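Copper-containing nitrite reductase (Hyphomicrobium denitrificans 1NES1, PDB 6TFO) probably reduces nitrite to nitric oxide at its copper centres, with electrons taken from a cytochrome c. Local coordinates at residues R138-R150 against E175-T187. Sequence-based numbering, arbitrary orientation.
Sequences RAEMPSTAADITR and ELKGQLDDKTTYT
A146 and G178 bridge their backbones, CA to CA 4.9 Å, where the irregular linker 138-150 crosses the beta hairpin 175-187. The linker runs from strand 128-134, the last of the N-terminal cupredoxin sandwich, to strand 166-181, which opens the next cupredoxin sandwich and pairs with 184-191 as a hairpin. The bridge is single: Q179 N donates to A146 O at 3.1 Å, and one water accepts from I148 N and donates to Q179 O. The hairpin closes through a type I turn, D181 to T184, beside a classic bulge in which L180 and D181 both face T184.

The side chain of Q179 makes most of the polar link between the segments. Its OE1 takes two backbone donors: A145 N at 3.0 Å, almost in line with the C=O bond (176°), and T144 N at 2.8 Å from above the carbonyl plane. A bend at chi2 (73°) returns the amide toward its own turn, where NE2 donates to D181 O, so both ends fix its rotation. A leucine here would probably leave both linker N-H groups without this acceptor and free the loop to shift.

Nearby, the A145 methyl rests on the G178 carbonyl carbon, and I148 CG2 packs on L176 CD2. At the turn, M141 crosses K183, whose NZ forms a salt bridge with D51, while D182 OD1 accepts M141 N on its syn side at 3.2 Å.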
ATOM      1  N   ARG C 138      42.957   8.965  -2.824  1.00 63.09           N
ATOM      2  CA  ARG C 138      41.625   9.607  -2.696  1.00 69.29           C
ATOM      3  C   ARG C 138      41.789  10.946  -1.963  1.00 69.73           C
ATOM      4  O   ARG C 138      42.371  10.928  -0.894  1.00 67.70           O
ATOM      5  CB  ARG C 138      40.717   8.634  -1.938  1.00 63.44           C
ATOM      6  CG  ARG C 138      39.312   9.142  -1.662  1.00 64.27           C
ATOM      7  CD  ARG C 138      38.440   8.051  -1.082  1.00 59.80           C
ATOM      8  NE  ARG C 138      38.430   6.854  -1.915  1.00 58.89           N
ATOM      9  CZ  ARG C 138      37.518   6.559  -2.846  1.00 58.14           C
ATOM     10  NH1 ARG C 138      36.528   7.385  -3.115  1.00 63.25           N
ATOM     11  NH2 ARG C 138      37.603   5.441  -3.528  1.00 60.59           N
ATOM     12  N   ALA C 139      41.328  12.061  -2.535  1.00 82.61           N
ATOM     13  CA  ALA C 139      41.225  13.375  -1.839  1.00 85.38           C
ATOM     14  C   ALA C 139      40.111  13.313  -0.778  1.00 84.06           C
ATOM     15  O   ALA C 139      39.185  12.509  -0.942  1.00 85.05           O
ATOM     16  CB  ALA C 139      40.978  14.487  -2.837  1.00 86.24           C
ATOM     17  N   GLU C 140      40.230  14.072   0.310  1.00 82.08           N
ATOM     18  CA  GLU C 140      39.138  14.213   1.313  1.00 81.82           C
ATOM     19  C   GLU C 140      38.244  15.368   0.864  1.00 74.32           C
ATOM     20  O   GLU C 140      38.783  16.331   0.321  1.00 80.47           O
ATOM     21  CB  GLU C 140      39.671  14.430   2.731  1.00 91.53           C
ATOM     22  CG  GLU C 140      38.915  13.599   3.743  1.00 97.15           C
ATOM     23  CD  GLU C 140      39.404  13.725   5.172  1.00 99.89           C
ATOM     24  OE1 GLU C 140      40.624  13.888   5.375  1.00 95.36           O
ATOM     25  OE2 GLU C 140      38.554  13.643   6.075  1.00106.20           O
ATOM     26  N   MET C 141      36.934  15.253   1.051  1.00 65.46           N
ATOM     27  CA  MET C 141      35.979  16.315   0.658  1.00 67.97           C
ATOM     28  C   MET C 141      36.139  17.503   1.602  1.00 65.11           C
ATOM     29  O   MET C 141      35.995  17.344   2.801  1.00 70.50           O
ATOM     30  CB  MET C 141      34.532  15.809   0.697  1.00 79.07           C
ATOM     31  CG  MET C 141      33.995  15.457  -0.681  1.00 84.59           C
ATOM     32  SD  MET C 141      33.905  16.918  -1.758  1.00 95.35           S
ATOM     33  CE  MET C 141      32.269  17.526  -1.334  1.00 89.11           C
ATOM     34  N   PRO C 142      36.469  18.722   1.119  1.00 60.86           N
ATOM     35  CA  PRO C 142      36.496  19.896   1.994  1.00 58.49           C
ATOM     36  C   PRO C 142      35.226  19.984   2.858  1.00 48.49           C
ATOM     37  O   PRO C 142      34.175  19.898   2.348  1.00 44.32           O
ATOM     38  CB  PRO C 142      36.623  21.107   1.050  1.00 58.60           C
ATOM     39  CG  PRO C 142      36.664  20.539  -0.371  1.00 59.36           C
ATOM     40  CD  PRO C 142      36.860  19.041  -0.261  1.00 58.04           C
ATOM     41  N   SER C 143      35.373  20.131   4.165  1.00 51.46           N
ATOM     42  CA  SER C 143      34.240  20.128   5.120  1.00 56.08           C
ATOM     43  C   SER C 143      33.437  21.422   4.967  1.00 57.97           C
ATOM     44  O   SER C 143      33.961  22.400   4.457  1.00 61.83           O
ATOM     45  CB  SER C 143      34.703  19.912   6.534  1.00 56.55           C
ATOM     46  OG  SER C 143      35.272  21.090   7.050  1.00 63.33           O
ATOM     47  N   THR C 144      32.188  21.384   5.408  1.00 59.33           N
ATOM     48  CA  THR C 144      31.157  22.440   5.286  1.00 53.97           C
ATOM     49  C   THR C 144      30.880  23.028   6.665  1.00 53.54           C
ATOM     50  O   THR C 144      30.580  24.227   6.733  1.00 58.28           O
ATOM     51  CB  THR C 144      29.889  21.788   4.725  1.00 52.40           C
ATOM     52  OG1 THR C 144      30.100  21.813   3.320  1.00 52.93           O
ATOM     53  CG2 THR C 144      28.579  22.452   5.102  1.00 54.38           C
ATOM     54  N   ALA C 145      30.953  22.189   7.712  1.00 54.66           N
ATOM     55  CA  ALA C 145      30.614  22.520   9.117  1.00 48.51           C
ATOM     56  C   ALA C 145      31.866  22.429   9.994  1.00 50.31           C
ATOM     57  O   ALA C 145      32.908  21.903   9.502  1.00 51.91           O
ATOM     58  CB  ALA C 145      29.529  21.596   9.591  1.00 46.67           C
ATOM     59  N   ALA C 146      31.769  22.923  11.234  1.00 48.26           N
ATOM     60  CA  ALA C 146      32.844  22.895  12.253  1.00 50.75           C
ATOM     61  C   ALA C 146      33.294  21.448  12.465  1.00 55.64           C
ATOM     62  O   ALA C 146      32.417  20.539  12.416  1.00 60.37           O
ATOM     63  CB  ALA C 146      32.362  23.506  13.543  1.00 51.85           C
ATOM     64  N   ASP C 147      34.602  21.232  12.644  1.00 57.36           N
ATOM     65  CA  ASP C 147      35.162  19.953  13.160  1.00 54.09           C
ATOM     66  C   ASP C 147      34.796  19.864  14.644  1.00 52.69           C
ATOM     67  O   ASP C 147      35.325  20.687  15.405  1.00 54.02           O
ATOM     68  CB  ASP C 147      36.672  19.869  12.922  1.00 54.41           C
ATOM     69  CG  ASP C 147      37.364  18.807  13.758  1.00 54.81           C
ATOM     70  OD1 ASP C 147      36.708  17.820  14.118  1.00 53.39           O
ATOM     71  OD2 ASP C 147      38.547  18.982  14.051  1.00 59.24           O
ATOM     72  N   ILE C 148      33.917  18.925  15.028  1.00 53.70           N
ATOM     73  CA  ILE C 148      33.427  18.753  16.433  1.00 50.11           C
ATOM     74  C   ILE C 148      34.115  17.551  17.114  1.00 48.46           C
ATOM     75  O   ILE C 148      33.772  17.228  18.278  1.00 51.77           O
ATOM     76  CB  ILE C 148      31.884  18.657  16.473  1.00 48.02           C
ATOM     77  CG1 ILE C 148      31.300  17.625  15.502  1.00 45.30           C
ATOM     78  CG2 ILE C 148      31.281  20.034  16.251  1.00 47.56           C
ATOM     79  CD1 ILE C 148      31.578  16.190  15.854  1.00 47.34           C
ATOM     80  N   THR C 149      35.063  16.907  16.438  1.00 48.16           N
ATOM     81  CA  THR C 149      35.809  15.744  16.971  1.00 47.85           C
ATOM     82  C   THR C 149      36.857  16.229  17.983  1.00 47.10           C
ATOM     83  O   THR C 149      37.764  16.997  17.590  1.00 50.53           O
ATOM     84  CB  THR C 149      36.440  14.941  15.832  1.00 49.53           C
ATOM     85  OG1 THR C 149      35.357  14.361  15.098  1.00 50.33           O
ATOM     86  CG2 THR C 149      37.403  13.876  16.313  1.00 49.57           C
ATOM     87  N   ARG C 150      36.728  15.782  19.233  1.00 47.06           N
ATOM     88  CA  ARG C 150      37.781  15.855  20.277  1.00 47.65           C
ATOM     89  C   ARG C 150      39.012  15.047  19.854  1.00 48.31           C
ATOM     90  O   ARG C 150      38.890  13.829  19.632  1.00 42.92           O
ATOM     91  CB  ARG C 150      37.242  15.288  21.585  1.00 48.87           C
ATOM     92  CG  ARG C 150      38.241  15.321  22.737  1.00 53.44           C
ATOM     93  CD  ARG C 150      38.503  16.723  23.226  1.00 49.39           C
ATOM     94  NE  ARG C 150      37.294  17.334  23.754  1.00 48.76           N
ATOM     95  CZ  ARG C 150      37.173  18.619  24.043  1.00 47.50           C
ATOM     96  NH1 ARG C 150      38.191  19.436  23.849  1.00 48.27           N
ATOM     97  NH2 ARG C 150      36.032  19.091  24.506  1.00 48.71           N
ATOM     98  N   GLU C 175      25.371  24.758  20.886  1.00 44.88           N
ATOM     99  CA  GLU C 175      24.621  24.065  19.804  1.00 41.49           C
ATOM    100  C   GLU C 175      25.232  24.530  18.483  1.00 44.17           C
ATOM    101  O   GLU C 175      25.424  25.762  18.310  1.00 43.44           O
ATOM    102  CB  GLU C 175      23.134  24.383  19.886  1.00 39.95           C
ATOM    103  CG  GLU C 175      22.518  24.085  21.241  1.00 44.95           C
ATOM    104  CD  GLU C 175      21.089  24.564  21.426  1.00 44.85           C
ATOM    105  OE1 GLU C 175      20.480  24.273  22.471  1.00 46.37           O
ATOM    106  OE2 GLU C 175      20.607  25.252  20.540  1.00 50.44           O
ATOM    107  N   LEU C 176      25.631  23.598  17.623  1.00 45.04           N
ATOM    108  CA  LEU C 176      26.331  23.973  16.367  1.00 48.48           C
ATOM    109  C   LEU C 176      26.314  22.801  15.387  1.00 53.15           C
ATOM    110  O   LEU C 176      26.250  21.645  15.837  1.00 47.23           O
ATOM    111  CB  LEU C 176      27.757  24.434  16.680  1.00 49.23           C
ATOM    112  CG  LEU C 176      28.823  23.340  16.733  1.00 52.02           C
ATOM    113  CD1 LEU C 176      30.211  23.948  16.842  1.00 50.49           C
ATOM    114  CD2 LEU C 176      28.599  22.393  17.893  1.00 48.63           C
ATOM    115  N   LYS C 177      26.336  23.123  14.092  1.00 55.16           N
ATOM    116  CA  LYS C 177      26.432  22.142  12.990  1.00 58.30           C
ATOM    117  C   LYS C 177      27.859  21.624  12.977  1.00 53.92           C
ATOM    118  O   LYS C 177      28.793  22.451  13.096  1.00 55.72           O
ATOM    119  CB  LYS C 177      26.088  22.760  11.634  1.00 64.58           C
ATOM    120  CG  LYS C 177      24.606  22.776  11.304  1.00 76.67           C
ATOM    121  CD  LYS C 177      24.267  23.696  10.149  1.00 86.58           C
ATOM    122  CE  LYS C 177      22.848  24.227  10.203  1.00 91.90           C
ATOM    123  NZ  LYS C 177      22.691  25.406   9.323  1.00100.25           N
ATOM    124  N   GLY C 178      27.992  20.312  12.820  1.00 47.60           N
ATOM    125  CA  GLY C 178      29.286  19.612  12.798  1.00 49.14           C
ATOM    126  C   GLY C 178      29.375  18.693  11.610  1.00 45.41           C
ATOM    127  O   GLY C 178      28.320  18.331  11.075  1.00 49.89           O
ATOM    128  N   GLN C 179      30.595  18.376  11.182  1.00 43.14           N
ATOM    129  CA  GLN C 179      30.868  17.444  10.067  1.00 47.72           C
ATOM    130  C   GLN C 179      30.765  16.008  10.608  1.00 48.48           C
ATOM    131  O   GLN C 179      31.744  15.513  11.199  1.00 49.15           O
ATOM    132  CB  GLN C 179      32.232  17.797   9.470  1.00 47.83           C
ATOM    133  CG  GLN C 179      32.432  17.284   8.057  1.00 48.05           C
ATOM    134  CD  GLN C 179      31.618  18.076   7.057  1.00 51.69           C
ATOM    135  OE1 GLN C 179      31.441  19.295   7.186  1.00 53.47           O
ATOM    136  NE2 GLN C 179      31.102  17.392   6.050  1.00 47.22           N
ATOM    137  N   LEU C 180      29.590  15.389  10.453  1.00 45.92           N
ATOM    138  CA  LEU C 180      29.280  14.008  10.913  1.00 43.71           C
ATOM    139  C   LEU C 180      30.049  13.009  10.039  1.00 47.70           C
ATOM    140  O   LEU C 180      30.586  12.028  10.577  1.00 48.33           O
ATOM    141  CB  LEU C 180      27.767  13.785  10.840  1.00 42.79           C
ATOM    142  CG  LEU C 180      27.261  12.350  11.022  1.00 43.78           C
ATOM    143  CD1 LEU C 180      27.759  11.753  12.329  1.00 45.89           C
ATOM    144  CD2 LEU C 180      25.739  12.309  10.988  1.00 40.86           C
ATOM    145  N   ASP C 181      30.112  13.254   8.734  1.00 47.56           N
ATOM    146  CA  ASP C 181      30.854  12.405   7.765  1.00 48.27           C
ATOM    147  C   ASP C 181      31.367  13.339   6.671  1.00 52.02           C
ATOM    148  O   ASP C 181      31.057  14.545   6.740  1.00 55.56           O
ATOM    149  CB  ASP C 181      29.945  11.266   7.279  1.00 51.67           C
ATOM    150  CG  ASP C 181      30.607  10.028   6.696  1.00 46.70           C
ATOM    151  OD1 ASP C 181      31.787  10.114   6.296  1.00 49.02           O
ATOM    152  OD2 ASP C 181      29.915   8.980   6.645  1.00 42.53           O
ATOM    153  N   ASP C 182      32.114  12.791   5.714  1.00 52.16           N
ATOM    154  CA  ASP C 182      32.781  13.422   4.551  1.00 55.41           C
ATOM    155  C   ASP C 182      31.916  14.513   3.875  1.00 59.60           C
ATOM    156  O   ASP C 182      32.455  15.609   3.559  1.00 58.71           O
ATOM    157  CB  ASP C 182      33.121  12.261   3.615  1.00 59.92           C
ATOM    158  CG  ASP C 182      34.242  12.499   2.630  1.00 68.21           C
ATOM    159  OD1 ASP C 182      35.063  13.414   2.855  1.00 71.95           O
ATOM    160  OD2 ASP C 182      34.265  11.769   1.632  1.00 74.23           O
ATOM    161  N   LYS C 183      30.641  14.215   3.596  1.00 60.31           N
ATOM    162  CA  LYS C 183      29.697  15.112   2.858  1.00 59.78           C
ATOM    163  C   LYS C 183      28.366  15.225   3.607  1.00 56.08           C
ATOM    164  O   LYS C 183      27.328  15.532   2.967  1.00 52.17           O
ATOM    165  CB  LYS C 183      29.380  14.570   1.462  1.00 67.88           C
ATOM    166  CG  LYS C 183      30.569  14.350   0.536  1.00 77.61           C
ATOM    167  CD  LYS C 183      30.221  13.454  -0.644  1.00 82.19           C
ATOM    168  CE  LYS C 183      31.424  13.103  -1.493  1.00 84.68           C
ATOM    169  NZ  LYS C 183      31.021  12.856  -2.896  1.00 86.18           N
ATOM    170  N   THR C 184      28.371  14.976   4.916  1.00 50.12           N
ATOM    171  CA  THR C 184      27.122  14.936   5.718  1.00 48.22           C
ATOM    172  C   THR C 184      27.335  15.687   7.029  1.00 48.97           C
ATOM    173  O   THR C 184      28.416  15.575   7.634  1.00 50.21           O
ATOM    174  CB  THR C 184      26.526  13.520   5.809  1.00 46.47           C
ATOM    175  OG1 THR C 184      26.067  13.225   7.122  1.00 51.42           O
ATOM    176  CG2 THR C 184      27.469  12.441   5.342  1.00 42.55           C
ATOM    177  N   THR C 185      26.336  16.489   7.394  1.00 49.94           N
ATOM    178  CA  THR C 185      26.361  17.382   8.579  1.00 50.26           C
ATOM    179  C   THR C 185      25.222  16.973   9.511  1.00 48.43           C
ATOM    180  O   THR C 185      24.428  16.097   9.135  1.00 47.80           O
ATOM    181  CB  THR C 185      26.338  18.850   8.141  1.00 48.59           C
ATOM    182  OG1 THR C 185      25.065  19.131   7.569  1.00 45.59           O
ATOM    183  CG2 THR C 185      27.430  19.173   7.144  1.00 48.73           C
ATOM    184  N   TYR C 186      25.195  17.557  10.708  1.00 49.13           N
ATOM    185  CA  TYR C 186      24.257  17.249  11.816  1.00 41.38           C
ATOM    186  C   TYR C 186      24.382  18.398  12.808  1.00 40.17           C
ATOM    187  O   TYR C 186      25.426  19.038  12.845  1.00 43.29           O
ATOM    188  CB  TYR C 186      24.561  15.875  12.425  1.00 42.22           C
ATOM    189  CG  TYR C 186      23.584  15.400  13.472  1.00 43.65           C
ATOM    190  CD1 TYR C 186      22.383  14.806  13.123  1.00 45.82           C
ATOM    191  CD2 TYR C 186      23.857  15.531  14.823  1.00 46.71           C
ATOM    192  CE1 TYR C 186      21.470  14.383  14.084  1.00 47.53           C
ATOM    193  CE2 TYR C 186      22.960  15.108  15.801  1.00 52.06           C
ATOM    194  CZ  TYR C 186      21.757  14.521  15.435  1.00 50.07           C
ATOM    195  OH  TYR C 186      20.884  14.092  16.404  1.00 43.76           O
ATOM    196  N   THR C 187      23.331  18.682  13.555  1.00 42.41           N
ATOM    197  CA  THR C 187      23.326  19.739  14.587  1.00 41.46           C
ATOM    198  C   THR C 187      23.684  19.051  15.900  1.00 45.05           C
ATOM    199  O   THR C 187      22.839  18.312  16.447  1.00 45.46           O
ATOM    200  CB  THR C 187      22.009  20.522  14.623  1.00 42.22           C
ATOM    201  OG1 THR C 187      21.919  21.233  13.387  1.00 41.84           O
ATOM    202  CG2 THR C 187      21.922  21.489  15.782  1.00 39.77           C
TER
HETATM  203  O   HOH W   1      29.567  18.703   4.026  1.00 35.01           O
HETATM  204  O   HOH W   2      29.538  24.782  12.539  1.00 44.49           O
HETATM  205  O   HOH W   3      33.688  16.837  13.256  1.00 44.38           O